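Long-range contacts in alanine dehydrogenase (Archaeoglobus fulgidus, PDB 1OMO), which catalyses the reversible NAD-dependent oxidative deamination of L-alanine to pyruvate and works as a homodimer: residues Arg52-His57 and Lys65-His70; Met85-Pro90 and Ala97-Thr102. All blocks are in the same frame, centred on the assembly; numbering follows the deposited sequence.

In the fold
Contacts 1 and 2 are successive beta hairpins in one antiparallel part of the mixed sheet, strands 50-58 with 61-69 and 83-88 with 95-100. They join where strands 61-69 and 83-88 run side by side, Lys65 CB 4.1 Å from Met85 CE; Lys65 CD also packs on Ala101 CB, just past strand 95-100. Both are largely buried and touch the second subunit. Contact 1 is the more polar, carrying Lys65 and Arg52 toward the NAD side, with Arg52 partly exposed. Contact 2 lies further from the cofactor and is almost wholly aliphatic and thioether; its side-chain polar bonds lie at the two ends, Asp100 with Thr102 at the helix start and Asn88 reaching Trp66 of the second subunit.

Contact 1: residues Arg52-His57 and Lys65-His70; sequences RAMPAH and KWVNSH
The six-membered ring of Trp66 turns its edge to Ala53: CE3 and CZ3 each lie 3.7 Å from Ala53 CB, with Ala53 CA in the ring plane. Packing is tightest at Trp66 CE3, 3.1 Å from Arg52 O. CG is anti to the backbone N (chi1 -177°), beside the carbonyl carbon. NE1 of the indole is hydrogen-bonded to Asn88 OD1 of the second subunit. An alanine in place of Trp66 would probably open a gap beside Ala53 CB and leave that Asn88 without its indole donor. On the other face Met54 and Lys65 run side by side, Met54 SD 3.6 Å from Lys65 CE and 4.0 Å from Val67 CG2. Lys65 NZ makes a salt bridge with Asp297 and a hydrogen bond with Thr105. Four backbone bonds hold the strands, among them Met54 N to Lys65 O, 2.7 Å. The looser, partly exposed side is the Arg52 side chain beyond CB; its backbone N and O both bond Val67, and NE makes a salt bridge with Asp50. The arrangement is an antiparallel beta hairpin in the dimer's beta sandwich, presenting Lys65, the probable proton donor/acceptor, beside Arg108 of the NAD site.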
loop_
_atom_site.group_PDB
_atom_site.type_symbol
_atom_site.label_atom_id
_atom_site.label_comp_id
_atom_site.label_asym_id
_atom_site.label_seq_id
_atom_site.Cartn_x
_atom_site.Cartn_y
_atom_site.Cartn_z
ATOM N N ARG A 52 3.432 7.113 -1.329
ATOM C CA ARG A 52 4.049 5.980 -0.650
ATOM C C ARG A 52 3.023 5.236 0.163
ATOM O O ARG A 52 2.193 5.860 0.808
ATOM C CB ARG A 52 5.130 6.461 0.310
ATOM C CG ARG A 52 6.177 7.256 -0.373
ATOM C CD ARG A 52 7.116 7.930 0.610
ATOM N NE ARG A 52 7.849 8.984 -0.077
ATOM C CZ ARG A 52 8.729 9.790 0.494
ATOM N NH1 ARG A 52 9.335 10.720 -0.235
ATOM N NH2 ARG A 52 9.004 9.665 1.784
ATOM N N ALA A 53 3.106 3.908 0.144
ATOM C CA ALA A 53 2.215 3.034 0.904
ATOM C C ALA A 53 3.049 2.509 2.063
ATOM O O ALA A 53 4.148 1.963 1.859
ATOM C CB ALA A 53 1.766 1.896 0.045
ATOM N N MET A 54 2.527 2.636 3.275
ATOM C CA MET A 54 3.270 2.182 4.445
ATOM C C MET A 54 2.381 1.294 5.324
ATOM O O MET A 54 1.727 1.787 6.222
ATOM C CB MET A 54 3.756 3.408 5.244
ATOM C CG MET A 54 4.591 4.398 4.422
ATOM S SD MET A 54 5.144 5.888 5.289
ATOM C CE MET A 54 5.818 5.174 6.808
ATOM N N PRO A 55 2.336 -0.021 5.063
ATOM C CA PRO A 55 1.494 -0.925 5.871
ATOM C C PRO A 55 2.218 -1.510 7.065
ATOM O O PRO A 55 3.421 -1.669 7.028
ATOM C CB PRO A 55 1.101 -2.015 4.872
ATOM C CG PRO A 55 2.353 -2.145 4.070
ATOM C CD PRO A 55 2.836 -0.714 3.858
ATOM N N ALA A 56 1.483 -1.827 8.120
ATOM C CA ALA A 56 2.081 -2.415 9.319
ATOM C C ALA A 56 1.065 -3.106 10.221
ATOM O O ALA A 56 -0.103 -2.764 10.234
ATOM C CB ALA A 56 2.827 -1.351 10.118
ATOM N N HIS A 57 1.538 -4.056 11.002
ATOM C CA HIS A 57 0.704 -4.790 11.924
ATOM C C HIS A 57 1.413 -4.925 13.278
ATOM O O HIS A 57 2.577 -5.397 13.333
ATOM C CB HIS A 57 0.445 -6.181 11.349
ATOM C CG HIS A 57 -0.273 -7.109 12.280
ATOM N ND1 HIS A 57 -0.118 -8.477 12.225
ATOM C CD2 HIS A 57 -1.158 -6.874 13.275
ATOM C CE1 HIS A 57 -0.871 -9.043 13.150
ATOM N NE2 HIS A 57 -1.511 -8.092 13.803
ATOM N N LYS A 65 -0.837 3.381 5.571
ATOM C CA LYS A 65 -0.810 4.824 5.400
ATOM C C LYS A 65 -0.411 5.061 3.938
ATOM O O LYS A 65 0.488 4.384 3.409
ATOM C CB LYS A 65 0.210 5.500 6.331
ATOM C CG LYS A 65 -0.021 7.005 6.448
ATOM C CD LYS A 65 1.004 7.709 7.329
ATOM C CE LYS A 65 2.392 7.780 6.655
ATOM N NZ LYS A 65 3.330 8.491 7.539
ATOM N N TRP A 66 -1.111 5.995 3.297
ATOM C CA TRP A 66 -0.871 6.352 1.893
ATOM C C TRP A 66 -0.611 7.875 1.891
ATOM O O TRP A 66 -1.531 8.671 2.037
ATOM C CB TRP A 66 -2.109 5.955 1.090
ATOM C CG TRP A 66 -2.087 6.151 -0.380
ATOM C CD1 TRP A 66 -3.053 6.767 -1.111
ATOM C CD2 TRP A 66 -1.152 5.616 -1.324
ATOM N NE1 TRP A 66 -2.793 6.646 -2.448
ATOM C CE2 TRP A 66 -1.624 5.945 -2.614
ATOM C CE3 TRP A 66 0.050 4.896 -1.208
ATOM C CZ2 TRP A 66 -0.944 5.567 -3.797
ATOM C CZ3 TRP A 66 0.735 4.518 -2.375
ATOM C CH2 TRP A 66 0.230 4.864 -3.655
ATOM N N VAL A 67 0.670 8.238 1.809
ATOM C CA VAL A 67 1.184 9.624 1.857
ATOM C C VAL A 67 1.781 10.101 0.550
ATOM O O VAL A 67 2.443 9.335 -0.142
ATOM C CB VAL A 67 2.403 9.775 2.763
ATOM C CG1 VAL A 67 2.303 11.022 3.541
ATOM C CG2 VAL A 67 2.622 8.529 3.570
ATOM N N ASN A 68 1.634 11.385 0.267
ATOM C CA ASN A 68 2.205 11.940 -0.951
ATOM C C ASN A 68 3.196 13.076 -0.611
ATOM O O ASN A 68 3.228 13.598 0.512
ATOM C CB ASN A 68 1.124 12.532 -1.808
ATOM C CG ASN A 68 0.838 13.940 -1.421
ATOM O OD1 ASN A 68 1.286 14.889 -2.084
ATOM N ND2 ASN A 68 0.117 14.107 -0.335
ATOM N N SER A 69 3.966 13.489 -1.612
ATOM C CA SER A 69 4.926 14.560 -1.410
ATOM C C SER A 69 5.052 15.357 -2.706
ATOM O O SER A 69 5.803 14.975 -3.595
ATOM C CB SER A 69 6.271 13.961 -1.007
ATOM O OG SER A 69 7.208 14.974 -0.775
ATOM N N HIS A 70 4.295 16.446 -2.805
ATOM C CA HIS A 70 4.327 17.311 -3.975
ATOM C C HIS A 70 4.730 18.807 -3.687
ATOM O O HIS A 70 3.878 19.683 -3.433
ATOM C CB HIS A 70 2.977 17.253 -4.696
ATOM C CG HIS A 70 2.715 15.953 -5.394
ATOM N ND1 HIS A 70 2.555 14.760 -4.721
ATOM C CD2 HIS A 70 2.568 15.660 -6.709
ATOM C CE1 HIS A 70 2.321 13.792 -5.586
ATOM N NE2 HIS A 70 2.321 14.308 -6.799
#

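Contact 2: residues Met85-Pro90 and Ala97-Thr102; sequences MILNSP and AVMDAT
Met85 and Met99 meet through different first torsions: Met85 CG is anti to its backbone N (chi1 161°), whereas Met99 CG sits between the backbone N and the carbonyl carbon (chi1 47°). The two chains lie side by side and point the same way, with Met99 CG 3.7 Å from Met85 CB and 3.9 Å from Met85 CG. Met85 then folds at chi2 and chi3, turning its thioether from strand 95-100 toward helix 294-311 and Lys65. Met85 CB also touches Ala101 CB, at 4.0 Å. Helix 294-311 covers this face, touching Met85 through Asp297 and Ala301, Met99 through Val304 and Leu87 through Tyr305. Further along, Leu87 and Ala97 sit less closely, 4.3 Å between their CB atoms.

Strands 83-88 and 95-100 form an antiparallel beta hairpin within the sheet of the dimer's beta sandwich. Met85 with Met99 and Leu87 with Ala97 are hydrogen-bonded pairs; the shorter bonds include Met99 N to Met85 O and Leu87 N to Ala97 O. Between them Ile86 and Val98 make the non-hydrogen-bonded pair, their side chains on the opposite face, with Ile86 CG1 4.4 Å from Val98 CG2. There Ile86 also packs on Trp66 of the second subunit, while Val98 lies against Thr3 and Ile5 of strand 3-6.

Asp100, the last residue of the strand, forms an Asx turn. Its OD1 takes two donors from Thr102: backbone N at 2.8 Å, approaching from above the carboxylate plane, and OG1 at 2.8 Å on the syn lone pair. Asp100 OD2 accepts from Tyr103 N, so both carboxylate oxygens are engaged where helix 102-120 starts, with Ala101 at the N-cap position.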
loop_
_atom_site.group_PDB
_atom_site.type_symbol
_atom_site.label_atom_id
_atom_site.label_comp_id
_atom_site.label_asym_id
_atom_site.label_seq_id
_atom_site.Cartn_x
_atom_site.Cartn_y
_atom_site.Cartn_z
ATOM N N MET A 85 -4.761 7.237 6.614
ATOM C CA MET A 85 -4.532 5.942 7.237
ATOM C C MET A 85 -5.846 5.165 7.271
ATOM O O MET A 85 -6.898 5.694 7.687
ATOM C CB MET A 85 -4.033 6.135 8.681
ATOM C CG MET A 85 -4.179 4.902 9.633
ATOM S SD MET A 85 -3.186 3.479 9.098
ATOM C CE MET A 85 -1.546 4.006 9.763
ATOM N N ILE A 86 -5.780 3.924 6.805
ATOM C CA ILE A 86 -6.918 3.026 6.857
ATOM C C ILE A 86 -6.505 2.054 7.984
ATOM O O ILE A 86 -5.460 1.396 7.901
ATOM C CB ILE A 86 -7.146 2.229 5.542
ATOM C CG1 ILE A 86 -7.443 3.175 4.359
ATOM C CG2 ILE A 86 -8.334 1.277 5.765
ATOM C CD1 ILE A 86 -7.412 2.535 2.962
ATOM N N LEU A 87 -7.306 1.999 9.046
ATOM C CA LEU A 87 -7.038 1.144 10.209
ATOM C C LEU A 87 -7.931 -0.058 10.089
ATOM O O LEU A 87 -9.139 0.107 9.962
ATOM C CB LEU A 87 -7.413 1.852 11.512
ATOM C CG LEU A 87 -6.478 1.989 12.705
ATOM C CD1 LEU A 87 -7.355 2.166 13.918
ATOM C CD2 LEU A 87 -5.587 0.814 12.900
ATOM N N ASN A 88 -7.358 -1.258 10.170
ATOM C CA ASN A 88 -8.167 -2.478 10.042
ATOM C C ASN A 88 -8.072 -3.414 11.234
ATOM O O ASN A 88 -7.206 -3.275 12.093
ATOM C CB ASN A 88 -7.761 -3.280 8.806
ATOM C CG ASN A 88 -7.766 -2.448 7.519
ATOM O OD1 ASN A 88 -7.019 -1.465 7.387
ATOM N ND2 ASN A 88 -8.604 -2.846 6.563
ATOM N N SER A 89 -8.981 -4.383 11.269
ATOM C CA SER A 89 -8.976 -5.400 12.320
ATOM C C SER A 89 -8.198 -6.596 11.780
ATOM O O SER A 89 -8.484 -7.078 10.697
ATOM C CB SER A 89 -10.403 -5.842 12.649
ATOM O OG SER A 89 -10.414 -7.135 13.235
ATOM N N PRO A 90 -7.199 -7.083 12.519
ATOM C CA PRO A 90 -6.469 -8.235 11.990
ATOM C C PRO A 90 -7.303 -9.544 11.994
ATOM O O PRO A 90 -6.970 -10.498 11.283
ATOM C CB PRO A 90 -5.249 -8.329 12.908
ATOM C CG PRO A 90 -5.071 -6.926 13.430
ATOM C CD PRO A 90 -6.518 -6.533 13.701
ATOM N N ALA A 97 -11.435 2.287 10.484
ATOM C CA ALA A 97 -11.410 3.743 10.356
ATOM C C ALA A 97 -10.552 4.224 9.182
ATOM O O ALA A 97 -9.640 3.516 8.718
ATOM C CB ALA A 97 -10.872 4.365 11.674
ATOM N N VAL A 98 -10.878 5.413 8.699
ATOM C CA VAL A 98 -10.137 6.079 7.643
ATOM C C VAL A 98 -9.921 7.422 8.304
ATOM O O VAL A 98 -10.890 8.145 8.570
ATOM C CB VAL A 98 -10.970 6.279 6.355
ATOM C CG1 VAL A 98 -10.203 7.183 5.398
ATOM C CG2 VAL A 98 -11.244 4.933 5.670
ATOM N N MET A 99 -8.658 7.737 8.608
ATOM C CA MET A 99 -8.291 8.989 9.295
ATOM C C MET A 99 -7.216 9.813 8.607
ATOM O O MET A 99 -6.416 9.317 7.810
ATOM C CB MET A 99 -7.645 8.756 10.657
ATOM C CG MET A 99 -6.570 7.763 10.855
ATOM S SD MET A 99 -6.406 7.674 12.684
ATOM C CE MET A 99 -7.665 6.451 12.924
ATOM N N ASP A 100 -7.152 11.069 9.007
ATOM C CA ASP A 100 -6.106 11.937 8.528
ATOM C C ASP A 100 -4.860 11.447 9.256
ATOM O O ASP A 100 -4.890 11.190 10.469
ATOM C CB ASP A 100 -6.317 13.390 8.957
ATOM C CG ASP A 100 -5.028 14.211 8.819
ATOM O OD1 ASP A 100 -4.492 14.233 7.713
ATOM O OD2 ASP A 100 -4.534 14.815 9.786
ATOM N N ALA A 101 -3.773 11.293 8.533
ATOM C CA ALA A 101 -2.523 10.903 9.164
ATOM C C ALA A 101 -1.511 12.035 8.878
ATOM O O ALA A 101 -0.301 11.855 9.063
ATOM C CB ALA A 101 -2.019 9.565 8.604
ATOM N N THR A 102 -2.005 13.202 8.446
ATOM C CA THR A 102 -1.083 14.294 8.113
ATOM C C THR A 102 -0.470 14.799 9.397
ATOM O O THR A 102 0.736 14.857 9.548
ATOM C CB THR A 102 -1.776 15.465 7.364
ATOM O OG1 THR A 102 -2.322 14.994 6.124
ATOM C CG2 THR A 102 -0.745 16.590 7.042
#